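Local coordinates for protein Afp3 (Serratia entomophila, PDB 6RBN) that probably builds part of the contractile sheath that surrounds the inner tube of the anti-feeding prophage, an injection system captured here in its extended state, at residues D[45-51]-D[124-130]; D[63-67]-D[106-110]; D[377-381]-D[408-412]. All coordinates share one frame; numbering follows the deposited sequence.

Contact 1: D[45-51]-D[124-130]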
loop_
_atom_site.group_PDB
_atom_site.type_symbol
_atom_site.label_atom_id
_atom_site.label_comp_id
_atom_site.label_asym_id
_atom_site.label_seq_id
_atom_site.Cartn_x
_atom_site.Cartn_y
_atom_site.Cartn_z
ATOM N N GLY D 45 -40.486 -66.363 -14.982
ATOM C CA GLY D 45 -41.510 -65.680 -14.216
ATOM C C GLY D 45 -41.016 -64.436 -13.512
ATOM O O GLY D 45 -41.681 -63.928 -12.604
ATOM N N VAL D 46 -39.851 -63.937 -13.915
ATOM C CA VAL D 46 -39.262 -62.763 -13.281
ATOM C C VAL D 46 -39.162 -61.626 -14.288
ATOM O O VAL D 46 -39.458 -61.802 -15.475
ATOM C CB VAL D 46 -37.882 -63.087 -12.685
ATOM C CG1 VAL D 46 -38.010 -64.134 -11.597
ATOM C CG2 VAL D 46 -36.938 -63.556 -13.771
ATOM N N ILE D 47 -38.744 -60.457 -13.817
ATOM C CA ILE D 47 -38.590 -59.270 -14.647
ATOM C C ILE D 47 -37.111 -59.067 -14.938
ATOM O O ILE D 47 -36.294 -58.998 -14.013
ATOM C CB ILE D 47 -39.192 -58.034 -13.960
ATOM C CG1 ILE D 47 -40.706 -58.183 -13.831
ATOM C CG2 ILE D 47 -38.835 -56.770 -14.710
ATOM C CD1 ILE D 47 -41.346 -57.133 -12.970
ATOM N N THR D 48 -36.766 -58.978 -16.220
ATOM C CA THR D 48 -35.386 -58.807 -16.650
ATOM C C THR D 48 -35.207 -57.462 -17.337
ATOM O O THR D 48 -36.122 -56.950 -17.984
ATOM C CB THR D 48 -34.956 -59.919 -17.604
ATOM O OG1 THR D 48 -35.793 -59.896 -18.766
ATOM C CG2 THR D 48 -35.080 -61.266 -16.930
ATOM N N ARG D 49 -34.009 -56.900 -17.199
ATOM C CA ARG D 49 -33.666 -55.633 -17.827
ATOM C C ARG D 49 -33.024 -55.891 -19.183
ATOM O O ARG D 49 -32.111 -56.714 -19.297
ATOM C CB ARG D 49 -32.713 -54.833 -16.940
ATOM C CG ARG D 49 -32.395 -53.456 -17.475
ATOM C CD ARG D 49 -31.454 -52.707 -16.560
ATOM N NE ARG D 49 -31.175 -51.370 -17.065
ATOM C CZ ARG D 49 -30.190 -51.085 -17.911
ATOM N NH1 ARG D 49 -29.392 -52.047 -18.348
ATOM N NH2 ARG D 49 -30.006 -49.839 -18.320
ATOM N N ILE D 50 -33.502 -55.188 -20.205
ATOM C CA ILE D 50 -33.050 -55.367 -21.580
ATOM C C ILE D 50 -32.496 -54.024 -22.038
ATOM O O ILE D 50 -33.235 -53.174 -22.544
ATOM C CB ILE D 50 -34.178 -55.859 -22.493
ATOM C CG1 ILE D 50 -34.735 -57.172 -21.959
ATOM C CG2 ILE D 50 -33.685 -56.096 -23.897
ATOM C CD1 ILE D 50 -33.729 -58.292 -21.919
ATOM N N GLY D 51 -31.183 -53.839 -21.883
ATOM C CA GLY D 51 -30.590 -52.530 -22.100
ATOM C C GLY D 51 -30.528 -52.103 -23.552
ATOM O O GLY D 51 -30.494 -50.904 -23.843
ATOM N N GLY D 124 -34.664 -47.512 -24.501
ATOM C CA GLY D 124 -34.615 -47.346 -23.071
ATOM C C GLY D 124 -34.120 -48.592 -22.369
ATOM O O GLY D 124 -33.745 -49.579 -23.003
ATOM N N PRO D 125 -34.092 -48.559 -21.034
ATOM C CA PRO D 125 -33.658 -49.753 -20.286
ATOM C C PRO D 125 -34.625 -50.925 -20.375
ATOM O O PRO D 125 -34.203 -52.066 -20.152
ATOM C CB PRO D 125 -33.518 -49.227 -18.851
ATOM C CG PRO D 125 -33.300 -47.757 -19.004
ATOM C CD PRO D 125 -34.146 -47.363 -20.176
ATOM N N CYS D 126 -35.918 -50.667 -20.622
ATOM C CA CYS D 126 -36.877 -51.625 -21.182
ATOM C C CYS D 126 -37.028 -52.942 -20.417
ATOM O O CYS D 126 -36.547 -53.980 -20.876
ATOM C CB CYS D 126 -36.499 -51.916 -22.638
ATOM S SG CYS D 126 -37.721 -52.840 -23.592
ATOM N N TYR D 127 -37.607 -52.909 -19.223
ATOM C CA TYR D 127 -37.882 -54.127 -18.474
ATOM C C TYR D 127 -38.943 -54.971 -19.174
ATOM O O TYR D 127 -39.871 -54.447 -19.792
ATOM C CB TYR D 127 -38.325 -53.795 -17.049
ATOM C CG TYR D 127 -37.208 -53.248 -16.200
ATOM C CD1 TYR D 127 -36.333 -54.097 -15.538
ATOM C CD2 TYR D 127 -37.003 -51.886 -16.091
ATOM C CE1 TYR D 127 -35.304 -53.602 -14.776
ATOM C CE2 TYR D 127 -35.974 -51.382 -15.337
ATOM C CZ TYR D 127 -35.128 -52.242 -14.679
ATOM O OH TYR D 127 -34.102 -51.737 -13.920
ATOM N N LEU D 128 -38.781 -56.291 -19.099
ATOM C CA LEU D 128 -39.703 -57.235 -19.716
ATOM C C LEU D 128 -40.209 -58.228 -18.683
ATOM O O LEU D 128 -39.468 -58.631 -17.786
ATOM C CB LEU D 128 -39.055 -58.019 -20.857
ATOM C CG LEU D 128 -38.544 -57.290 -22.092
ATOM C CD1 LEU D 128 -38.034 -58.313 -23.084
ATOM C CD2 LEU D 128 -39.610 -56.419 -22.704
ATOM N N TYR D 129 -41.467 -58.628 -18.826
ATOM C CA TYR D 129 -42.057 -59.687 -18.008
ATOM C C TYR D 129 -42.719 -60.709 -18.917
ATOM O O TYR D 129 -43.846 -60.478 -19.391
ATOM C CB TYR D 129 -43.069 -59.117 -17.020
ATOM C CG TYR D 129 -43.692 -60.162 -16.127
ATOM C CD1 TYR D 129 -42.962 -60.746 -15.103
ATOM C CD2 TYR D 129 -45.011 -60.558 -16.301
ATOM C CE1 TYR D 129 -43.523 -61.698 -14.284
ATOM C CE2 TYR D 129 -45.580 -61.509 -15.484
ATOM C CZ TYR D 129 -44.829 -62.074 -14.479
ATOM O OH TYR D 129 -45.389 -63.023 -13.661
ATOM N N PRO D 130 -42.070 -61.843 -19.199
ATOM C CA PRO D 130 -42.694 -62.858 -20.057
ATOM C C PRO D 130 -43.852 -63.576 -19.378
ATOM O O PRO D 130 -43.682 -64.249 -18.359
ATOM C CB PRO D 130 -41.537 -63.812 -20.367
ATOM C CG PRO D 130 -40.590 -63.635 -19.245
ATOM C CD PRO D 130 -40.692 -62.203 -18.827
#
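With CG anti to the backbone N (chi1 -175°) and the chain straight from there to NE, Arg49 lays its aliphatic part across the Tyr127 ring, whose own CG, anti to the carbonyl carbon, sets the ring beside Arg49 and Ile47. Arg49 CG stands over one face of that ring, and Arg49 CB comes to 3.6 Å from Tyr127 CE1. The guanidinium does not stack: its plane is turned 75° from the ring, the phenol OH lies near its edge, and Arg49 NH2 passes on to Pro125 CB at 3.6 Å. Ile47 points its two branches at different tyrosines. Its CG2 meets Tyr127 CD1 at 3.8 Å, while CG1 reaches Tyr129 CD1 at 3.6 Å, crossing that side chain at about a right angle. Gly45 O approaches the edge of the Tyr129 ring near its plane.

The backbones are antiparallel, their end-to-end directions differing by 161°. Thr48 and Leu128 form a hydrogen-bonded pair: Thr48 N gives to Leu128 O at 3.1 Å, and Leu128 N gives to Thr48 O at 3.0 Å. Farther on, Ile50 N has weak bonds to both Pro125 O and Cys126 O, so regular pairing fades there. Leu128 leaves the other face of the sheet, where its CD1 packs on Ile50 CG1 at 3.7 Å beside Tyr56 of helix 53-59.

Strand 127-130 is the middle of a three-stranded mixed sheet, with 31-34 running parallel along its other edge. The chemistry implies a join made by one firm backbone pair and apolar packing on both faces; the arginine contributes mainly its methylenes to the tyrosine, whose OH is hydrogen-bonded to Glu152.

Contact 2: D[63-67]-D[106-110]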
loop_
_atom_site.group_PDB
_atom_site.type_symbol
_atom_site.label_atom_id
_atom_site.label_comp_id
_atom_site.label_asym_id
_atom_site.label_seq_id
_atom_site.Cartn_x
_atom_site.Cartn_y
_atom_site.Cartn_z
ATOM N N ASN D 63 -36.299 -64.931 -33.083
ATOM C CA ASN D 63 -36.845 -65.374 -34.371
ATOM C C ASN D 63 -38.261 -65.910 -34.186
ATOM O O ASN D 63 -39.223 -65.286 -34.645
ATOM C CB ASN D 63 -35.925 -66.423 -34.996
ATOM C CG ASN D 63 -34.544 -65.877 -35.285
ATOM O OD1 ASN D 63 -33.554 -66.317 -34.701
ATOM N ND2 ASN D 63 -34.472 -64.902 -36.182
ATOM N N VAL D 64 -38.391 -67.019 -33.452
ATOM C CA VAL D 64 -39.641 -67.684 -33.057
ATOM C C VAL D 64 -40.531 -67.929 -34.275
ATOM O O VAL D 64 -41.431 -67.122 -34.551
ATOM C CB VAL D 64 -40.373 -66.889 -31.963
ATOM C CG1 VAL D 64 -41.524 -67.707 -31.377
ATOM C CG2 VAL D 64 -39.410 -66.494 -30.869
ATOM N N PRO D 65 -40.248 -68.956 -35.080
ATOM C CA PRO D 65 -40.975 -69.141 -36.345
ATOM C C PRO D 65 -42.452 -69.447 -36.140
ATOM O O PRO D 65 -42.835 -70.199 -35.240
ATOM C CB PRO D 65 -40.249 -70.322 -36.996
ATOM C CG PRO D 65 -39.672 -71.078 -35.852
ATOM C CD PRO D 65 -39.297 -70.051 -34.823
ATOM N N SER D 66 -43.280 -68.841 -36.986
ATOM C CA SER D 66 -44.724 -68.904 -36.851
ATOM C C SER D 66 -45.259 -70.264 -37.288
ATOM O O SER D 66 -44.559 -71.072 -37.904
ATOM C CB SER D 66 -45.387 -67.800 -37.670
ATOM O OG SER D 66 -45.153 -67.982 -39.053
ATOM N N SER D 67 -46.524 -70.504 -36.964
ATOM C CA SER D 67 -47.182 -71.752 -37.319
ATOM C C SER D 67 -48.579 -71.495 -37.869
ATOM O O SER D 67 -49.361 -70.748 -37.280
ATOM C CB SER D 67 -47.258 -72.679 -36.106
ATOM O OG SER D 67 -48.099 -72.136 -35.103
ATOM N N VAL D 106 -51.814 -70.384 -38.205
ATOM C CA VAL D 106 -52.075 -69.029 -38.674
ATOM C C VAL D 106 -51.666 -68.017 -37.613
ATOM O O VAL D 106 -51.709 -66.811 -37.847
ATOM C CB VAL D 106 -53.553 -68.847 -39.057
ATOM C CG1 VAL D 106 -53.917 -69.766 -40.210
ATOM C CG2 VAL D 106 -54.447 -69.116 -37.857
ATOM N N VAL D 107 -51.271 -68.516 -36.445
ATOM C CA VAL D 107 -50.829 -67.654 -35.356
ATOM C C VAL D 107 -49.435 -67.128 -35.681
ATOM O O VAL D 107 -48.653 -67.769 -36.394
ATOM C CB VAL D 107 -50.885 -68.415 -34.011
ATOM C CG1 VAL D 107 -49.830 -69.514 -33.931
ATOM C CG2 VAL D 107 -50.807 -67.469 -32.810
ATOM N N ASP D 108 -49.132 -65.921 -35.207
ATOM C CA ASP D 108 -47.870 -65.275 -35.522
ATOM C C ASP D 108 -47.299 -64.622 -34.271
ATOM O O ASP D 108 -48.008 -63.863 -33.590
ATOM C CB ASP D 108 -48.061 -64.237 -36.628
ATOM C CG ASP D 108 -46.753 -63.679 -37.121
ATOM O OD1 ASP D 108 -46.058 -64.382 -37.881
ATOM O OD2 ASP D 108 -46.412 -62.545 -36.734
ATOM N N PRO D 109 -46.039 -64.891 -33.930
ATOM C CA PRO D 109 -45.435 -64.251 -32.755
ATOM C C PRO D 109 -45.128 -62.788 -33.033
ATOM O O PRO D 109 -44.447 -62.454 -34.005
ATOM C CB PRO D 109 -44.154 -65.059 -32.532
ATOM C CG PRO D 109 -44.391 -66.343 -33.256
ATOM C CD PRO D 109 -45.200 -65.979 -34.445
ATOM N N THR D 110 -45.637 -61.914 -32.165
ATOM C CA THR D 110 -45.542 -60.473 -32.362
ATOM C C THR D 110 -44.848 -59.756 -31.212
ATOM O O THR D 110 -44.768 -58.523 -31.228
ATOM C CB THR D 110 -46.936 -59.872 -32.563
ATOM O OG1 THR D 110 -47.745 -60.154 -31.417
ATOM C CG2 THR D 110 -47.606 -60.430 -33.808
#
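This is a surface contact between two irregular loop segments, both lying between helix 53-59 and helix 111-120 of the sheath protein. No beta ladder or helix is formed: the touching parts run nearly antiparallel, their end-to-end directions 169° apart, and they are joined by one short backbone hydrogen bond, whose exact length is doubtful beside the gap in the model. That bond falls where residues 68-105 are missing, so 63-67 and 106-110 are the two stems of a long excursion that was not traced, which is consistent with its being mobile. Val106 N donates to Ser67 O, the two atoms modelled 2.6 Å apart.

Away from this end, the apolar part of the contact is small. Val64 sends CG1 anti to its backbone N (chi1 -169°), and the methyl meets Pro109 CG at 3.7 Å, the two side chains crossing at a slant. The same proline carbon is also near Val64 O, 3.3 Å away. Between proline and bond, Ser66 CB points toward the other segment and faces Val107 O, Asp108 OD1 and Pro109 CD, a mixed polar and apolar surround.

Val64 also touches Thr37, and Asp108 packs on Leu266 of strand 266-268, which places the pair of stems against neighbouring parts of the same subunit. The buried surface, 275 Å² with both sides summed, is modest. Beside the backbone bond, Ser67 holds OG between its backbone N and carbonyl carbon (chi1 66°), and that hydroxyl oxygen lies 3.4 Å from Val107 CG1.

Contact 3: D[377-381]-D[408-412]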
loop_
_atom_site.group_PDB
_atom_site.type_symbol
_atom_site.label_atom_id
_atom_site.label_comp_id
_atom_site.label_asym_id
_atom_site.label_seq_id
_atom_site.Cartn_x
_atom_site.Cartn_y
_atom_site.Cartn_z
ATOM N N TRP D 377 -34.965 -29.732 8.780
ATOM C CA TRP D 377 -36.107 -29.264 8.000
ATOM C C TRP D 377 -35.701 -28.194 7.000
ATOM O O TRP D 377 -36.327 -28.065 5.945
ATOM C CB TRP D 377 -37.178 -28.705 8.934
ATOM C CG TRP D 377 -37.704 -29.687 9.915
ATOM C CD1 TRP D 377 -37.593 -31.043 9.866
ATOM C CD2 TRP D 377 -38.358 -29.384 11.146
ATOM N NE1 TRP D 377 -38.171 -31.604 10.971
ATOM C CE2 TRP D 377 -38.645 -30.605 11.776
ATOM C CE3 TRP D 377 -38.744 -28.194 11.769
ATOM C CZ2 TRP D 377 -39.298 -30.672 12.995
ATOM C CZ3 TRP D 377 -39.390 -28.266 12.980
ATOM C CH2 TRP D 377 -39.663 -29.494 13.580
ATOM N N LYS D 378 -34.662 -27.420 7.313
ATOM C CA LYS D 378 -34.142 -26.442 6.371
ATOM C C LYS D 378 -33.227 -27.079 5.336
ATOM O O LYS D 378 -33.112 -26.566 4.221
ATOM C CB LYS D 378 -33.394 -25.337 7.114
ATOM C CG LYS D 378 -34.185 -24.574 8.180
ATOM C CD LYS D 378 -35.237 -23.622 7.625
ATOM C CE LYS D 378 -36.649 -24.176 7.762
ATOM N NZ LYS D 378 -37.684 -23.202 7.337
ATOM N N ARG D 379 -32.560 -28.181 5.687
ATOM C CA ARG D 379 -31.767 -28.910 4.703
ATOM C C ARG D 379 -32.651 -29.626 3.700
ATOM O O ARG D 379 -32.242 -29.843 2.555
ATOM C CB ARG D 379 -30.847 -29.912 5.393
ATOM C CG ARG D 379 -29.735 -29.288 6.203
ATOM C CD ARG D 379 -28.923 -30.342 6.938
ATOM N NE ARG D 379 -28.155 -31.189 6.033
ATOM C CZ ARG D 379 -28.411 -32.473 5.808
ATOM N NH1 ARG D 379 -29.423 -33.068 6.423
ATOM N NH2 ARG D 379 -27.657 -33.164 4.966
ATOM N N VAL D 380 -33.857 -30.005 4.113
ATOM C CA VAL D 380 -34.800 -30.653 3.214
ATOM C C VAL D 380 -35.517 -29.619 2.351
ATOM O O VAL D 380 -35.776 -29.854 1.166
ATOM C CB VAL D 380 -35.770 -31.515 4.044
ATOM C CG1 VAL D 380 -36.857 -32.073 3.203
ATOM C CG2 VAL D 380 -35.023 -32.664 4.678
ATOM N N GLN D 381 -35.804 -28.445 2.920
ATOM C CA GLN D 381 -36.465 -27.379 2.172
ATOM C C GLN D 381 -35.575 -26.835 1.063
ATOM O O GLN D 381 -36.061 -26.515 -0.027
ATOM C CB GLN D 381 -36.869 -26.254 3.124
ATOM C CG GLN D 381 -37.623 -25.124 2.466
ATOM C CD GLN D 381 -38.012 -24.040 3.434
ATOM O OE1 GLN D 381 -37.686 -24.106 4.614
ATOM N NE2 GLN D 381 -38.709 -23.030 2.940
ATOM N N VAL D 408 -42.156 -23.949 -1.341
ATOM C CA VAL D 408 -41.862 -25.036 -0.414
ATOM C C VAL D 408 -42.070 -24.506 0.997
ATOM O O VAL D 408 -41.552 -23.439 1.341
ATOM C CB VAL D 408 -40.424 -25.574 -0.576
ATOM C CG1 VAL D 408 -40.196 -26.756 0.345
ATOM C CG2 VAL D 408 -40.130 -25.957 -2.009
ATOM N N ARG D 409 -42.831 -25.238 1.810
ATOM C CA ARG D 409 -43.152 -24.815 3.167
ATOM C C ARG D 409 -42.895 -25.949 4.146
ATOM O O ARG D 409 -43.342 -27.077 3.933
ATOM C CB ARG D 409 -44.610 -24.372 3.275
ATOM C CG ARG D 409 -44.931 -23.126 2.490
ATOM C CD ARG D 409 -46.404 -22.811 2.543
ATOM N NE ARG D 409 -46.727 -21.675 1.690
ATOM C CZ ARG D 409 -47.961 -21.249 1.449
ATOM N NH1 ARG D 409 -48.996 -21.870 1.994
ATOM N NH2 ARG D 409 -48.161 -20.207 0.656
ATOM N N VAL D 410 -42.182 -25.634 5.225
ATOM C CA VAL D 410 -41.947 -26.575 6.314
ATOM C C VAL D 410 -41.702 -25.758 7.578
ATOM O O VAL D 410 -41.180 -24.641 7.522
ATOM C CB VAL D 410 -40.783 -27.543 5.977
ATOM C CG1 VAL D 410 -39.451 -26.819 5.877
ATOM C CG2 VAL D 410 -40.712 -28.706 6.961
ATOM N N GLY D 411 -42.150 -26.288 8.711
ATOM C CA GLY D 411 -41.956 -25.606 9.975
ATOM C C GLY D 411 -42.615 -26.392 11.085
ATOM O O GLY D 411 -43.062 -27.520 10.881
ATOM N N LYS D 412 -42.687 -25.790 12.270
ATOM C CA LYS D 412 -43.396 -26.444 13.361
ATOM C C LYS D 412 -44.766 -25.841 13.616
ATOM O O LYS D 412 -45.719 -26.584 13.851
ATOM C CB LYS D 412 -42.569 -26.405 14.650
ATOM C CG LYS D 412 -43.179 -27.233 15.774
ATOM C CD LYS D 412 -42.243 -27.397 16.950
ATOM C CE LYS D 412 -42.144 -26.137 17.775
ATOM N NZ LYS D 412 -41.318 -26.375 18.989
#
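Gln381 OE1 receives a hydrogen bond from Lys378 NZ at 2.9 Å, in the plane of the amide carbonyl, while Val410 CG1 lies 3.5 Å from the same oxygen. The lysine leaves the helix pointing away from 408-412, but bends at chi2 and chi3 and brings its ammonium back; Lys378 NZ ends 3.8 Å from Val410 O. This bond ties together two side chains three residues apart on the helix and would limit rotation of the amide, whose nitrogen, Gln381 NE2, lies 3.3 Å from Val408 O.

Gln381 is extended, with CG anti to the backbone N (chi1 -177°), and runs alongside Val408 with the two side chains pointing oppositely; Gln381 CG and Val408 CG1 are 3.7 Å apart. Val410 divides its methyls: CG1 sits 3.4 Å from Trp377 O, an oxygen already accepting Gln381 N within the helix, and CG2 meets Trp377 CB. The indole reaches on along the segment, its CZ3 coming within 4.0 Å of Lys412 CB, while its NE1 is hydrogen-bonded to Asn372.

Gln381 also packs on Gln147 of the neighbouring Afp1 chain, and Arg409 bonds to Ser19 of an Afp2 chain, so other subunits lie close by. Helix 374-392 packing against the pair 406-409 and 425-432 is a helix laid on two antiparallel strands, an alpha+beta arrangement within the range of the phage tail sheath C-terminal domain.

In the fold
Contacts 1 and 2 belong to the same half of the chain: 63-67 and 106-110 both fall in the sequence between the two segments of contact 1, and the two centres are 21 Å apart. Contact 3 follows later in the C-terminal domain, its centre 38 Å from that of contact 1 and 58 Å from that of contact 2, on the opposite side of the chain's centre from the latter. Contacts 1 and 3 are partly buried, whereas contact 2 is a surface meeting. Strand pairing with tyrosine packing characterises the first, a sparse loop-to-loop touch the second, and helix-on-strand side-chain packing the third, the only one of the three touched by other protein chains.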